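Local coordinates for protein pentafunctional AROM polypeptide (Schizosaccharomyces pombe, PDB 5SWV) that probably catalyses two consecutive shikimate-pathway steps, dehydrating 3-dehydroquinate and then reducing the resulting 3-dehydroshikimate to shikimate in separate domains, at residues V368-T373 / H392-S397; I399-R404 / Y420-I425; T79-S84 / D113-W118; K93-K98 / S120-I125. All coordinates share one frame; numbering follows the deposited sequence.

Contact 1 (V368-T373 / H392-S397); sequences VSLRDT and HRLGVS
Asp372 and Thr373 are tied to Gly395 and Ser397 mainly through the backbone. Asp372 N donates to Gly395 O at 3.1 Å, while Thr373 O accepts from Ser397 N at 3.0 Å and, more weakly, from Ser397 OG at 3.3 Å. Ser397 OG lies between its own backbone N and carbonyl carbon (chi1 58°), a position that turns it toward Thr373. Alongside these bonds is an apolar patch: Leu370 and Leu394 run side by side, pointing the same way, with Leu370 CD1 4.1 Å from Leu394 CD1. Leu370 CB meets Val396 CG2. Val396 CG2 also packs on Thr373 OG1 at 3.7 Å, the two side chains crossing at about a right angle. One water links the two segments again, accepting from Leu370 N and donating to Leu394 O. In the second shell, Thr373 OG1 donates to Leu370 O at 2.6 Å and Ser369 OG accepts from Arg371 N in an ST turn. Gly395, with positive phi, forms the Schellman motif that ends helix 382-393. The loop enters strand 374-378 beside this helix end, in the Rossmann-like domain; Leu394 packs on Tyr358 and Phe361 of helix 353-364, and Leu370 on Ser441 and Ala442 of strand 440-445.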
# COMPACT_ATOMS: atom_id res chain seq x y z
N VAL A 368 -17.58 -1.26 -5.82
CA VAL A 368 -18.12 -2.53 -5.25
C VAL A 368 -17.35 -3.01 -4.00
O VAL A 368 -16.18 -3.34 -4.10
CB VAL A 368 -18.13 -3.70 -6.30
CG1 VAL A 368 -18.61 -5.01 -5.67
CG2 VAL A 368 -19.00 -3.37 -7.52
N SER A 369 -18.01 -3.01 -2.85
CA SER A 369 -17.53 -3.68 -1.64
C SER A 369 -18.13 -5.09 -1.61
O SER A 369 -19.27 -5.30 -2.03
CB SER A 369 -17.94 -2.88 -0.40
OG SER A 369 -17.86 -3.64 0.79
N LEU A 370 -17.35 -6.06 -1.12
CA LEU A 370 -17.82 -7.44 -0.97
C LEU A 370 -18.40 -7.73 0.41
O LEU A 370 -18.74 -8.88 0.68
CB LEU A 370 -16.69 -8.44 -1.29
CG LEU A 370 -16.19 -8.55 -2.74
CD1 LEU A 370 -14.98 -9.46 -2.84
CD2 LEU A 370 -17.29 -9.05 -3.66
N ARG A 371 -18.52 -6.72 1.28
CA ARG A 371 -19.23 -6.91 2.55
C ARG A 371 -20.61 -7.47 2.29
O ARG A 371 -21.34 -6.95 1.46
CB ARG A 371 -19.36 -5.62 3.39
CG ARG A 371 -18.67 -5.74 4.74
CD ARG A 371 -18.60 -4.43 5.52
NE ARG A 371 -17.22 -4.18 5.99
CZ ARG A 371 -16.70 -3.00 6.32
NH1 ARG A 371 -15.42 -2.93 6.71
NH2 ARG A 371 -17.42 -1.87 6.29
N ASP A 372 -20.92 -8.57 2.97
CA ASP A 372 -22.22 -9.24 2.92
C ASP A 372 -22.62 -9.67 1.51
O ASP A 372 -23.74 -9.42 1.09
CB ASP A 372 -23.30 -8.36 3.56
CG ASP A 372 -23.10 -8.18 5.06
OD1 ASP A 372 -22.53 -9.07 5.74
OD2 ASP A 372 -23.55 -7.13 5.58
N THR A 373 -21.69 -10.29 0.78
CA THR A 373 -21.96 -10.85 -0.55
C THR A 373 -21.70 -12.34 -0.53
O THR A 373 -21.27 -12.88 0.48
CB THR A 373 -21.05 -10.22 -1.63
OG1 THR A 373 -19.67 -10.33 -1.23
CG2 THR A 373 -21.42 -8.78 -1.83
N HIS A 392 -12.96 -14.26 2.78
CA HIS A 392 -13.43 -13.93 4.11
C HIS A 392 -12.90 -12.58 4.56
O HIS A 392 -13.65 -11.75 5.09
CB HIS A 392 -13.06 -15.02 5.13
CG HIS A 392 -13.72 -14.85 6.46
ND1 HIS A 392 -13.19 -14.07 7.46
CD2 HIS A 392 -14.89 -15.34 6.95
CE1 HIS A 392 -14.00 -14.09 8.51
NE2 HIS A 392 -15.04 -14.84 8.22
N ARG A 393 -11.62 -12.34 4.31
CA ARG A 393 -11.00 -11.09 4.74
C ARG A 393 -11.55 -9.88 4.00
O ARG A 393 -11.54 -8.80 4.54
CB ARG A 393 -9.49 -11.17 4.56
CG ARG A 393 -8.71 -10.07 5.25
CD ARG A 393 -7.34 -10.55 5.67
NE ARG A 393 -6.42 -9.41 5.72
CZ ARG A 393 -6.17 -8.66 6.78
NH1 ARG A 393 -6.75 -8.90 7.96
NH2 ARG A 393 -5.32 -7.65 6.66
N LEU A 394 -12.02 -10.07 2.78
CA LEU A 394 -12.67 -9.01 2.02
C LEU A 394 -14.13 -8.83 2.41
O LEU A 394 -14.79 -7.97 1.84
CB LEU A 394 -12.61 -9.32 0.52
CG LEU A 394 -11.25 -9.41 -0.19
CD1 LEU A 394 -11.27 -10.37 -1.37
CD2 LEU A 394 -10.79 -8.06 -0.67
N GLY A 395 -14.66 -9.64 3.33
CA GLY A 395 -16.01 -9.44 3.87
C GLY A 395 -17.13 -10.30 3.27
O GLY A 395 -18.29 -10.08 3.60
N VAL A 396 -16.81 -11.27 2.43
CA VAL A 396 -17.82 -12.17 1.88
C VAL A 396 -18.52 -12.94 3.02
O VAL A 396 -17.86 -13.60 3.81
CB VAL A 396 -17.20 -13.17 0.88
CG1 VAL A 396 -18.19 -14.25 0.47
CG2 VAL A 396 -16.71 -12.43 -0.36
N SER A 397 -19.84 -12.84 3.10
CA SER A 397 -20.61 -13.47 4.21
C SER A 397 -21.06 -14.90 3.93
O SER A 397 -21.41 -15.61 4.87
CB SER A 397 -21.81 -12.61 4.60
OG SER A 397 -22.63 -12.43 3.48
O HOH W 1 -14.48 -5.75 -0.09

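Contact 2 (I399-R404 / Y420-I425); sequences IYLLNR and YNIHII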
# COMPACT_ATOMS: atom_id res chain seq x y z
N ILE A 399 -19.36 -18.02 1.78
CA ILE A 399 -18.28 -18.53 0.96
C ILE A 399 -18.64 -19.95 0.54
O ILE A 399 -18.48 -20.90 1.32
CB ILE A 399 -16.94 -18.50 1.74
CG1 ILE A 399 -16.65 -17.09 2.28
CG2 ILE A 399 -15.78 -18.93 0.86
CD1 ILE A 399 -15.58 -17.03 3.35
N TYR A 400 -19.16 -20.10 -0.69
CA TYR A 400 -19.52 -21.42 -1.23
C TYR A 400 -18.27 -22.17 -1.67
O TYR A 400 -17.34 -21.57 -2.22
CB TYR A 400 -20.56 -21.31 -2.35
CG TYR A 400 -21.92 -20.92 -1.81
CD1 TYR A 400 -22.26 -19.58 -1.63
CD2 TYR A 400 -22.82 -21.89 -1.38
CE1 TYR A 400 -23.49 -19.21 -1.08
CE2 TYR A 400 -24.05 -21.53 -0.84
CZ TYR A 400 -24.39 -20.19 -0.69
OH TYR A 400 -25.60 -19.82 -0.14
N LEU A 401 -18.25 -23.48 -1.40
CA LEU A 401 -17.09 -24.32 -1.66
C LEU A 401 -17.47 -25.56 -2.46
O LEU A 401 -18.30 -26.35 -2.02
CB LEU A 401 -16.45 -24.72 -0.35
CG LEU A 401 -15.20 -25.60 -0.40
CD1 LEU A 401 -14.08 -24.98 -1.23
CD2 LEU A 401 -14.70 -25.88 1.00
N LEU A 402 -16.84 -25.75 -3.61
CA LEU A 402 -17.27 -26.74 -4.58
C LEU A 402 -16.12 -27.64 -5.01
O LEU A 402 -15.06 -27.15 -5.41
CB LEU A 402 -17.83 -26.04 -5.80
CG LEU A 402 -18.26 -26.94 -6.98
CD1 LEU A 402 -19.36 -27.93 -6.60
CD2 LEU A 402 -18.71 -26.07 -8.15
N ASN A 403 -16.37 -28.95 -4.95
CA ASN A 403 -15.39 -29.98 -5.28
C ASN A 403 -15.98 -31.25 -5.85
O ASN A 403 -17.20 -31.45 -5.86
CB ASN A 403 -14.58 -30.32 -4.03
CG ASN A 403 -13.58 -29.25 -3.68
OD1 ASN A 403 -12.62 -29.04 -4.42
ND2 ASN A 403 -13.81 -28.54 -2.59
N ARG A 404 -15.10 -32.12 -6.34
CA ARG A 404 -15.47 -33.43 -6.85
C ARG A 404 -16.07 -34.27 -5.74
O ARG A 404 -17.02 -34.99 -5.99
CB ARG A 404 -14.26 -34.17 -7.44
CG ARG A 404 -13.77 -33.60 -8.77
CD ARG A 404 -12.30 -33.93 -8.97
NE ARG A 404 -11.81 -33.57 -10.31
CZ ARG A 404 -12.02 -34.28 -11.42
NH1 ARG A 404 -12.73 -35.40 -11.39
NH2 ARG A 404 -11.50 -33.87 -12.58
N TYR A 420 -17.05 -19.62 10.06
CA TYR A 420 -16.27 -18.89 9.04
C TYR A 420 -17.00 -18.71 7.69
O TYR A 420 -16.37 -18.42 6.67
CB TYR A 420 -14.91 -19.59 8.82
CG TYR A 420 -13.77 -18.66 8.44
CD1 TYR A 420 -13.34 -17.66 9.32
CD2 TYR A 420 -13.12 -18.78 7.22
CE1 TYR A 420 -12.30 -16.81 8.98
CE2 TYR A 420 -12.07 -17.93 6.87
CZ TYR A 420 -11.67 -16.95 7.76
OH TYR A 420 -10.63 -16.09 7.43
N ASN A 421 -18.32 -18.90 7.70
CA ASN A 421 -19.18 -18.66 6.56
C ASN A 421 -18.99 -19.60 5.40
O ASN A 421 -19.44 -19.30 4.30
CB ASN A 421 -19.05 -17.22 6.06
CG ASN A 421 -19.23 -16.20 7.16
OD1 ASN A 421 -20.03 -16.39 8.07
ND2 ASN A 421 -18.47 -15.10 7.08
N ILE A 422 -18.35 -20.74 5.63
CA ILE A 422 -18.13 -21.70 4.56
C ILE A 422 -19.38 -22.54 4.40
O ILE A 422 -19.88 -23.06 5.39
CB ILE A 422 -16.91 -22.61 4.82
CG1 ILE A 422 -15.66 -21.74 5.00
CG2 ILE A 422 -16.71 -23.58 3.65
CD1 ILE A 422 -14.44 -22.50 5.48
N HIS A 423 -19.89 -22.65 3.18
CA HIS A 423 -21.05 -23.49 2.85
C HIS A 423 -20.67 -24.44 1.74
O HIS A 423 -20.49 -24.02 0.60
CB HIS A 423 -22.23 -22.62 2.43
CG HIS A 423 -22.68 -21.70 3.51
ND1 HIS A 423 -23.36 -22.14 4.62
CD2 HIS A 423 -22.47 -20.38 3.70
CE1 HIS A 423 -23.59 -21.13 5.44
NE2 HIS A 423 -23.07 -20.04 4.90
N ILE A 424 -20.52 -25.71 2.07
CA ILE A 424 -20.09 -26.73 1.11
C ILE A 424 -21.25 -27.08 0.17
O ILE A 424 -22.39 -27.12 0.59
CB ILE A 424 -19.56 -27.99 1.84
CG1 ILE A 424 -18.28 -27.66 2.61
CG2 ILE A 424 -19.31 -29.14 0.87
CD1 ILE A 424 -17.92 -28.65 3.69
N ILE A 425 -20.92 -27.31 -1.09
CA ILE A 425 -21.86 -27.76 -2.11
C ILE A 425 -21.46 -29.16 -2.54
O ILE A 425 -20.32 -29.36 -2.95
CB ILE A 425 -21.79 -26.85 -3.36
CG1 ILE A 425 -22.24 -25.43 -3.01
CG2 ILE A 425 -22.64 -27.43 -4.49
CD1 ILE A 425 -21.96 -24.42 -4.10
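Tyr400, His423, Ile425 and Leu402 share one face of a parallel strand pair, and the tyrosine is the ring against which His423 and Ile425 pack. Its CG is anti to the carbonyl carbon (chi1 -71°), and the ring lies obliquely against the imidazole of His423, with centroids 5.7 Å apart and planes at 39°. Tyr400 CE2 comes within 3.9 Å of His423 CB. Ile425 crosses the tyrosine at about a right angle and brings its CD1 to 3.8 Å from Tyr400 CD2; its other branch, CG2, meets Leu402 CD1 at 3.9 Å. On the opposite face Leu401 and Ile422 lie side by side and point the same way, Leu401 CD2 touching Ile422 CG2 at 4.0 Å, while Ile424 CG1 stands a little farther from the same methyl. Between the two faces runs a ladder of backbone bonds in parallel register: Ile399 N to Asn421 O, His423 N to Ile399 O at 2.9 Å, Leu401 N to His423 O, and Ile425 N to Leu401 O. The short strand segments are twisted by 31°. The two strands belong to a beta-alpha-beta unit of the Rossmann-like domain, connected by helix 406-413. Tyr400 OH is hydrogen-bonded to Glu434 beyond the strands. Strand 422-426 forms one edge of the six-stranded parallel sheet, and strand 398-403 is bonded on its inner side to strand 374-378; Leu401 and Ile424 touch Ser409 of helix 406-413, and Ile422 packs on Ile388 of helix 382-393.

Contact 3 (T79-S84 / D113-W118); sequences TIRTIS and DVELGW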
# COMPACT_ATOMS: atom_id res chain seq x y z
N THR A 79 -4.57 19.12 3.75
CA THR A 79 -3.69 20.27 3.90
C THR A 79 -4.21 21.47 3.18
O THR A 79 -4.32 21.48 1.95
CB THR A 79 -2.27 19.94 3.42
OG1 THR A 79 -1.74 18.93 4.26
CG2 THR A 79 -1.35 21.14 3.54
N ILE A 80 -4.56 22.48 3.97
CA ILE A 80 -4.82 23.82 3.47
C ILE A 80 -3.59 24.66 3.74
O ILE A 80 -3.33 25.02 4.89
CB ILE A 80 -5.99 24.50 4.19
CG1 ILE A 80 -7.28 23.72 3.99
CG2 ILE A 80 -6.16 25.93 3.69
CD1 ILE A 80 -8.40 24.25 4.88
N ARG A 81 -2.87 24.95 2.66
CA ARG A 81 -1.63 25.72 2.68
C ARG A 81 -1.93 27.11 2.13
O ARG A 81 -2.48 27.25 1.03
CB ARG A 81 -0.60 25.02 1.79
CG ARG A 81 0.76 25.68 1.74
CD ARG A 81 1.55 25.56 3.04
NE ARG A 81 1.74 24.17 3.44
CZ ARG A 81 1.29 23.60 4.57
NH1 ARG A 81 0.62 24.29 5.49
NH2 ARG A 81 1.56 22.32 4.79
N THR A 82 -1.57 28.12 2.91
CA THR A 82 -1.89 29.52 2.62
C THR A 82 -0.81 30.19 1.79
O THR A 82 0.29 29.66 1.62
CB THR A 82 -2.04 30.35 3.91
OG1 THR A 82 -0.80 30.40 4.61
CG2 THR A 82 -3.08 29.75 4.81
N ILE A 83 -1.11 31.40 1.33
CA ILE A 83 -0.22 32.12 0.43
C ILE A 83 1.14 32.45 1.02
O ILE A 83 2.15 32.29 0.36
CB ILE A 83 -0.93 33.36 -0.17
CG1 ILE A 83 -2.02 32.87 -1.13
CG2 ILE A 83 0.04 34.28 -0.91
CD1 ILE A 83 -3.14 33.84 -1.33
N SER A 84 1.19 32.85 2.28
CA SER A 84 2.45 33.28 2.84
C SER A 84 3.24 32.11 3.35
O SER A 84 4.40 32.28 3.73
CB SER A 84 2.24 34.29 3.96
OG SER A 84 1.47 33.72 4.98
N ASP A 113 -3.16 19.12 8.43
CA ASP A 113 -2.11 20.11 8.58
C ASP A 113 -2.73 21.39 9.07
O ASP A 113 -3.61 21.98 8.39
CB ASP A 113 -1.39 20.36 7.25
CG ASP A 113 -0.09 21.17 7.42
OD1 ASP A 113 -0.15 22.37 7.81
OD2 ASP A 113 1.00 20.62 7.13
N VAL A 114 -2.28 21.84 10.23
CA VAL A 114 -2.76 23.07 10.82
C VAL A 114 -1.59 24.03 10.92
O VAL A 114 -0.67 23.82 11.69
CB VAL A 114 -3.35 22.80 12.21
CG1 VAL A 114 -3.84 24.08 12.86
CG2 VAL A 114 -4.47 21.78 12.12
N GLU A 115 -1.63 25.09 10.12
CA GLU A 115 -0.58 26.11 10.12
C GLU A 115 -0.53 26.89 11.41
O GLU A 115 -1.56 27.32 11.96
CB GLU A 115 -0.79 27.11 8.98
CG GLU A 115 -0.58 26.51 7.61
CD GLU A 115 -0.69 27.54 6.51
OE1 GLU A 115 -0.95 28.73 6.82
OE2 GLU A 115 -0.52 27.19 5.32
N LEU A 116 0.70 27.14 11.87
CA LEU A 116 0.92 27.88 13.10
C LEU A 116 0.72 29.41 12.90
O LEU A 116 0.97 30.19 13.82
CB LEU A 116 2.31 27.53 13.66
CG LEU A 116 2.43 26.06 14.13
CD1 LEU A 116 3.82 25.47 13.99
CD2 LEU A 116 1.98 25.93 15.57
N GLY A 117 0.31 29.82 11.70
CA GLY A 117 -0.14 31.19 11.46
C GLY A 117 -1.58 31.45 11.82
O GLY A 117 -1.97 32.60 11.87
N TRP A 118 -2.38 30.40 12.02
CA TRP A 118 -3.77 30.56 12.46
C TRP A 118 -3.83 30.95 13.94
O TRP A 118 -2.93 30.60 14.72
CB TRP A 118 -4.58 29.28 12.27
CG TRP A 118 -4.68 28.72 10.88
CD1 TRP A 118 -4.35 27.45 10.50
CD2 TRP A 118 -5.16 29.39 9.71
NE1 TRP A 118 -4.60 27.29 9.15
CE2 TRP A 118 -5.09 28.47 8.65
CE3 TRP A 118 -5.64 30.67 9.46
CZ2 TRP A 118 -5.48 28.79 7.35
CZ3 TRP A 118 -6.03 30.99 8.15
CH2 TRP A 118 -5.94 30.06 7.12
O HOH W 2 -3.80 24.75 7.76
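Arg81 reaches across to Asp113 and Glu115 in a salt-bridge network at the C-terminal ends of neighbouring strands of the TIM barrel of type I dehydroquinase, the end where the active sites of such barrels lie. Followed outward, Arg81 CB and CG first skirt Glu115 OE2, and CD comes closer to it, at 3.5 Å. CG is anti to the backbone N (chi1 -178°), and the chain then bends at both chi2 and chi3 before the guanidinium arrives with Thr79 CG2 over one face, toward the rim. At the tip, Arg81 NH1 and NH2 grip Asp113 end-on, one to each oxygen: NH1 to OD1 at 3.1 Å and NH2 to OD2 at 2.9 Å. Both carboxylate oxygens are met from above their plane, which stands 65° from that of the guanidinium. Arg81 NH1 also binds Glu115 OE2 at 3.1 Å on the anti lone pair, here with the two flat groups nearly coplanar. Glu115 OE2 accepts as well from Thr82 N at 2.8 Å on its syn side, so two donors fix this oxygen. Glu115 OE1 lies 2.8 Å from Thr82 OG1, which also has Asn91 as a neighbour. Ser138 of the next strand holds Asp113 OD1. A water donates to Ile80 O and Asp113 O and accepts from Glu115 N and Trp118 NE1, lying at the indole edge in its plane. Thr82 and Trp118 reach toward each other tip to tip, with Thr82 CG2 3.6 Å from Trp118 CZ2.

Contact 4 (K93-K98 / S120-I125); sequences KEEEAK and SETINI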
# COMPACT_ATOMS: atom_id res chain seq x y z
N LYS A 93 -8.73 34.44 5.49
CA LYS A 93 -9.95 33.65 5.57
C LYS A 93 -9.85 32.45 6.52
O LYS A 93 -10.05 31.30 6.14
CB LYS A 93 -10.33 33.21 4.16
CG LYS A 93 -11.01 34.33 3.42
CD LYS A 93 -11.29 33.97 1.97
CE LYS A 93 -12.66 34.48 1.51
NZ LYS A 93 -12.91 35.92 1.85
N GLU A 94 -9.55 32.76 7.78
CA GLU A 94 -9.33 31.76 8.80
C GLU A 94 -10.59 30.99 9.14
O GLU A 94 -10.54 29.77 9.33
CB GLU A 94 -8.77 32.40 10.06
CG GLU A 94 -8.57 31.44 11.22
CD GLU A 94 -7.92 32.12 12.40
OE1 GLU A 94 -8.58 32.28 13.43
OE2 GLU A 94 -6.74 32.49 12.30
N GLU A 95 -11.72 31.70 9.24
CA GLU A 95 -12.97 31.04 9.61
C GLU A 95 -13.33 29.95 8.58
O GLU A 95 -13.79 28.87 8.95
CB GLU A 95 -14.10 32.06 9.79
CG GLU A 95 -13.89 33.03 10.96
CD GLU A 95 -13.49 32.34 12.28
OE1 GLU A 95 -14.28 31.52 12.81
OE2 GLU A 95 -12.38 32.62 12.81
N GLU A 96 -13.06 30.23 7.31
CA GLU A 96 -13.38 29.30 6.24
C GLU A 96 -12.44 28.08 6.25
O GLU A 96 -12.85 26.95 5.97
CB GLU A 96 -13.37 30.01 4.88
CG GLU A 96 -14.51 31.00 4.66
CD GLU A 96 -14.36 32.38 5.33
OE1 GLU A 96 -13.24 32.85 5.67
OE2 GLU A 96 -15.42 33.03 5.50
N ALA A 97 -11.18 28.32 6.59
CA ALA A 97 -10.22 27.24 6.79
C ALA A 97 -10.62 26.35 7.96
O ALA A 97 -10.62 25.13 7.85
CB ALA A 97 -8.84 27.81 7.02
N LYS A 98 -10.96 26.99 9.08
CA LYS A 98 -11.38 26.26 10.29
C LYS A 98 -12.58 25.37 10.02
O LYS A 98 -12.56 24.19 10.37
CB LYS A 98 -11.72 27.24 11.40
CG LYS A 98 -12.34 26.63 12.64
CD LYS A 98 -12.25 27.59 13.82
CE LYS A 98 -13.12 28.83 13.66
NZ LYS A 98 -14.52 28.52 14.06
N SER A 120 -4.55 31.14 17.90
CA SER A 120 -4.48 30.12 18.92
C SER A 120 -5.89 29.69 19.30
O SER A 120 -6.11 28.55 19.69
CB SER A 120 -3.72 30.64 20.14
OG SER A 120 -4.28 31.86 20.61
N GLU A 121 -6.85 30.60 19.17
CA GLU A 121 -8.26 30.26 19.34
C GLU A 121 -8.66 29.18 18.35
O GLU A 121 -9.25 28.17 18.75
CB GLU A 121 -9.17 31.50 19.19
CG GLU A 121 -10.62 31.25 19.66
CD GLU A 121 -11.60 32.36 19.31
OE1 GLU A 121 -12.82 32.13 19.43
OE2 GLU A 121 -11.15 33.45 18.91
N THR A 122 -8.34 29.39 17.08
CA THR A 122 -8.72 28.44 16.03
C THR A 122 -7.99 27.12 16.20
O THR A 122 -8.60 26.07 16.07
CB THR A 122 -8.49 29.03 14.62
OG1 THR A 122 -9.50 30.01 14.36
CG2 THR A 122 -8.56 27.97 13.54
N ILE A 123 -6.71 27.18 16.52
CA ILE A 123 -5.91 25.98 16.69
C ILE A 123 -6.49 25.10 17.78
O ILE A 123 -6.62 23.89 17.61
CB ILE A 123 -4.44 26.31 17.01
CG1 ILE A 123 -3.76 26.94 15.80
CG2 ILE A 123 -3.67 25.05 17.39
CD1 ILE A 123 -2.44 27.58 16.14
N ASN A 124 -6.82 25.73 18.91
CA ASN A 124 -7.44 25.05 20.04
C ASN A 124 -8.79 24.42 19.70
O ASN A 124 -9.03 23.24 19.99
CB ASN A 124 -7.61 26.04 21.18
CG ASN A 124 -7.99 25.38 22.49
OD1 ASN A 124 -7.50 24.32 22.85
ND2 ASN A 124 -8.85 26.04 23.22
N ILE A 125 -9.67 25.19 19.07
CA ILE A 125 -10.95 24.65 18.62
C ILE A 125 -10.74 23.41 17.73
O ILE A 125 -11.46 22.43 17.87
CB ILE A 125 -11.75 25.71 17.87
CG1 ILE A 125 -12.27 26.75 18.86
CG2 ILE A 125 -12.92 25.08 17.11
CD1 ILE A 125 -12.69 28.05 18.21
O HOH W 3 -11.42 31.45 15.33
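Two neighbouring outer helices of the TIM barrel, 94-106 and 120-128, meet through Glu94, Lys98 and Thr122. Glu94 and Thr122 reach toward each other tip to tip: Thr122 OG1 donates to Glu94 OE1 at 2.6 Å, meeting the oxygen from above the carboxylate plane, 51° out of it. The glutamate gets there on an extended chain, with CG anti to the backbone N (chi1 177°). Thr122 OG1 also accepts from a water, at 2.6 Å, which in turn donates to Glu95 OE2 at 2.9 Å; this bridges the helices a second time at a point where Glu95 itself stays too far for a direct bond. In the repeating beta/alpha order of the barrel, helix 94-106 leads into strand 111-115 and that strand into helix 120-128, and the two helix segments run nearly parallel, at 9°, with their axes 10.8 Å apart. At such a separation side chains carry the contact. Lys98 crosses Thr122 obliquely, its CD 3.7 Å from Thr122 CG2, and the same CD lies 4.2 Å from Ile125 CG2 one turn along. The lysine chain then bends at chi3 and chi4, and its NZ forms a salt bridge with Glu95 OE1 at 3.3 Å within the first helix. Ser119, just ahead of the second helix, is hydrogen-bonded through OG both to Glu94 OE1 and to Thr122 N.

How the contacts relate
From the N terminus, contact 3 opens at 79-84, and contact 4 opens at 93-98 before contact 3 closes at 113-118; contact 4 then closes at 120-125, so the two cross. Contact 3 joins the ends of two successive barrel strands and contact 4 the helices that follow them, and Trp118 of contact 3 lies against Glu94 and Ala97 of contact 4. More than two hundred residues later, in the dehydrogenase part, contact 1 closes the loop around strand 374-378 and helix 382-393 before contact 2 opens on the next strand and closes round helix 406-413. These two are in series and touch where His392 packs on Tyr420. Contacts 2 and 3 are centred about 54 Å apart.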